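Local coordinates for D,D-dipeptidase/D,D-carboxypeptidase (Enterococcus faecalis, PDB 4F78), which probably acts as a zinc-dependent D,D-dipeptidase and D,D-carboxypeptidase of the VanY-type peptidases, at residues Q150-D155 / P166-Y171. Residues are numbered along the deposited sequence; the frame is centred on the assembly and turned at random.
Sequences QRYARD and PWHFRY. With ZN (zinc ion), chain B.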
loop_
_atom_site.group_PDB
_atom_site.type_symbol
_atom_site.label_atom_id
_atom_site.label_comp_id
_atom_site.label_asym_id
_atom_site.label_seq_id
_atom_site.Cartn_x
_atom_site.Cartn_y
_atom_site.Cartn_z
ATOM N N GLN A 150 5.382 -0.882 6.509
ATOM C CA GLN A 150 5.157 0.366 7.269
ATOM C C GLN A 150 5.572 1.527 6.355
ATOM O O GLN A 150 6.723 1.596 5.900
ATOM C CB GLN A 150 5.975 0.390 8.552
ATOM C CG GLN A 150 5.670 1.606 9.416
ATOM C CD GLN A 150 6.542 1.636 10.658
ATOM O OE1 GLN A 150 6.926 0.585 11.185
ATOM N NE2 GLN A 150 6.915 2.835 11.093
ATOM N N ARG A 151 4.644 2.429 6.070
ATOM C CA ARG A 151 4.798 3.352 4.948
ATOM C C ARG A 151 5.805 4.477 5.154
ATOM O O ARG A 151 6.585 4.841 4.221
ATOM C CB ARG A 151 3.417 3.927 4.631
ATOM C CG ARG A 151 3.427 4.832 3.420
ATOM C CD ARG A 151 3.827 4.071 2.166
ATOM N NE ARG A 151 3.693 4.946 0.987
ATOM C CZ ARG A 151 4.627 5.803 0.577
ATOM N NH1 ARG A 151 5.804 5.860 1.219
ATOM N NH2 ARG A 151 4.421 6.547 -0.526
ATOM N N TYR A 152 5.831 5.009 6.376
ATOM C CA TYR A 152 6.563 6.243 6.656
ATOM C C TYR A 152 7.573 6.041 7.753
ATOM O O TYR A 152 7.243 6.177 8.956
ATOM C CB TYR A 152 5.570 7.350 7.096
ATOM C CG TYR A 152 4.509 7.649 6.043
ATOM C CD1 TYR A 152 4.861 8.093 4.759
ATOM C CD2 TYR A 152 3.141 7.497 6.339
ATOM C CE1 TYR A 152 3.870 8.357 3.778
ATOM C CE2 TYR A 152 2.155 7.755 5.368
ATOM C CZ TYR A 152 2.521 8.202 4.115
ATOM O OH TYR A 152 1.520 8.452 3.198
ATOM N N ALA A 153 8.812 5.726 7.364
ATOM C CA ALA A 153 9.860 5.542 8.346
ATOM C C ALA A 153 10.559 6.859 8.636
ATOM O O ALA A 153 10.580 7.775 7.789
ATOM C CB ALA A 153 10.884 4.498 7.846
ATOM N N ARG A 154 11.180 6.939 9.810
ATOM C CA ARG A 154 12.010 8.090 10.181
ATOM C C ARG A 154 13.174 8.355 9.231
ATOM O O ARG A 154 13.472 9.522 8.918
ATOM C CB ARG A 154 12.565 7.910 11.600
ATOM C CG ARG A 154 13.212 9.138 12.153
ATOM C CD ARG A 154 13.664 8.889 13.584
ATOM N NE ARG A 154 14.374 7.613 13.691
ATOM C CZ ARG A 154 14.928 7.163 14.807
ATOM N NH1 ARG A 154 14.864 7.900 15.912
ATOM N NH2 ARG A 154 15.560 5.980 14.827
ATOM N N ASP A 155 13.846 7.309 8.745
ATOM C CA ASP A 155 15.019 7.615 7.896
ATOM C C ASP A 155 14.637 7.974 6.441
ATOM O O ASP A 155 15.517 8.188 5.605
ATOM C CB ASP A 155 16.108 6.517 7.963
ATOM C CG ASP A 155 15.648 5.184 7.368
ATOM O OD1 ASP A 155 14.438 5.017 7.081
ATOM O OD2 ASP A 155 16.499 4.271 7.194
ATOM N N PRO A 166 4.734 5.373 13.229
ATOM C CA PRO A 166 4.735 3.977 13.650
ATOM C C PRO A 166 3.451 3.230 13.210
ATOM O O PRO A 166 3.499 2.003 13.096
ATOM C CB PRO A 166 4.805 4.091 15.179
ATOM C CG PRO A 166 5.578 5.392 15.390
ATOM C CD PRO A 166 5.062 6.295 14.319
ATOM N N TRP A 167 2.331 3.919 12.963
ATOM C CA TRP A 167 1.042 3.210 12.995
ATOM C C TRP A 167 0.412 2.980 11.618
ATOM O O TRP A 167 -0.622 2.310 11.514
ATOM C CB TRP A 167 0.071 4.027 13.859
ATOM C CG TRP A 167 -0.065 5.441 13.269
ATOM C CD1 TRP A 167 -0.822 5.816 12.160
ATOM C CD2 TRP A 167 0.635 6.633 13.692
ATOM N NE1 TRP A 167 -0.650 7.163 11.910
ATOM C CE2 TRP A 167 0.236 7.687 12.831
ATOM C CE3 TRP A 167 1.550 6.910 14.722
ATOM C CZ2 TRP A 167 0.714 8.999 12.977
ATOM C CZ3 TRP A 167 2.028 8.223 14.867
ATOM C CH2 TRP A 167 1.607 9.249 13.997
ATOM N N HIS A 168 1.019 3.540 10.572
ATOM C CA HIS A 168 0.423 3.565 9.229
ATOM C C HIS A 168 1.058 2.529 8.325
ATOM O O HIS A 168 2.259 2.579 8.024
ATOM C CB HIS A 168 0.557 4.986 8.628
ATOM C CG HIS A 168 0.017 5.133 7.231
ATOM N ND1 HIS A 168 -0.966 6.043 6.920
ATOM C CD2 HIS A 168 0.376 4.548 6.063
ATOM C CE1 HIS A 168 -1.227 5.994 5.629
ATOM N NE2 HIS A 168 -0.421 5.098 5.076
ATOM N N PHE A 169 0.226 1.578 7.880
ATOM C CA PHE A 169 0.677 0.460 7.039
ATOM C C PHE A 169 -0.007 0.463 5.673
ATOM O O PHE A 169 -1.189 0.823 5.532
ATOM C CB PHE A 169 0.404 -0.860 7.743
ATOM C CG PHE A 169 1.334 -1.088 8.859
ATOM C CD1 PHE A 169 1.073 -0.529 10.110
ATOM C CD2 PHE A 169 2.517 -1.781 8.653
ATOM C CE1 PHE A 169 1.985 -0.687 11.173
ATOM C CE2 PHE A 169 3.429 -1.957 9.711
ATOM C CZ PHE A 169 3.148 -1.403 10.972
ATOM N N ARG A 170 0.745 0.089 4.653
ATOM C CA ARG A 170 0.197 0.196 3.300
ATOM C C ARG A 170 0.299 -1.178 2.655
ATOM O O ARG A 170 1.360 -1.836 2.738
ATOM C CB ARG A 170 1.074 1.196 2.495
ATOM C CG ARG A 170 0.987 1.023 0.935
ATOM C CD ARG A 170 -0.418 1.403 0.337
ATOM N NE ARG A 170 -0.417 1.021 -1.084
ATOM C CZ ARG A 170 -0.034 1.829 -2.076
ATOM N NH1 ARG A 170 0.295 3.099 -1.815
ATOM N NH2 ARG A 170 -0.010 1.377 -3.341
ATOM N N TYR A 171 -0.774 -1.637 2.028
ATOM C CA TYR A 171 -0.718 -2.915 1.295
ATOM C C TYR A 171 -0.177 -2.664 -0.099
ATOM O O TYR A 171 -0.734 -1.824 -0.833
ATOM C CB TYR A 171 -2.127 -3.518 1.153
ATOM C CG TYR A 171 -2.164 -4.872 0.416
ATOM C CD1 TYR A 171 -1.899 -6.068 1.092
ATOM C CD2 TYR A 171 -2.519 -4.945 -0.921
ATOM C CE1 TYR A 171 -1.925 -7.290 0.431
ATOM C CE2 TYR A 171 -2.576 -6.179 -1.589
ATOM C CZ TYR A 171 -2.264 -7.332 -0.905
ATOM O OH TYR A 171 -2.323 -8.547 -1.531
HETATM ZN ZN ZN B . -2.624 6.950 8.030
HETATM O O HOH W 1 4.145 4.476 8.552
HETATM O O HOH W 2 -1.310 8.255 9.227
#
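The H168 side chain is extended away from its backbone N (chi1 178°), and that of Y152 is turned back beside its own (chi1 -59°); placed in this way, the imidazole and the phenol ring meet edge-to-face. The Y152 edge is directed at the H168 face, the planes are 54° apart, and CE2 of Y152 sits over the middle of the imidazole, 3.7 Å from H168 NE2. R151 CB approaches H168 CD2 obliquely, to 3.4 Å, while R151 CG lies above the centre of the Y152 ring. The imidazole is also gripped at both nitrogens: ND1 binds the zinc ion at 2.2 Å, and NE2 is hydrogen-bonded to E107, a second-shell carboxylate; the two bonds together fix the ring's rotation. H108, D115 and a water held by W167 NE1 also belong to the metal's shell, giving the His-Asp-His zinc site of the VanY-type, clan MD peptidases. H168 stands on an inner strand of the four-stranded antiparallel sheet, beside edge strand 148-150. Here Q150 and F169 form a non-hydrogen-bonded pair, with Q150 CB 3.7 Å from F169 CE2 and Q150 CG over one face of the phenyl ring. Farther out, Q150 NE2 lies 3.5 Å from P166 CA and bonds to Y132, while OE1 takes a bond from R140. Next to this pair, R151 N donates an almost straight bond to H168 O (3.1 Å), and a water links that same carbonyl to Y152 N. R151 and R170 run side by side, R151 CD 4.0 Å from R170 CB, and both guanidinium groups form salt bridges with the same carboxylate oxygen of E107.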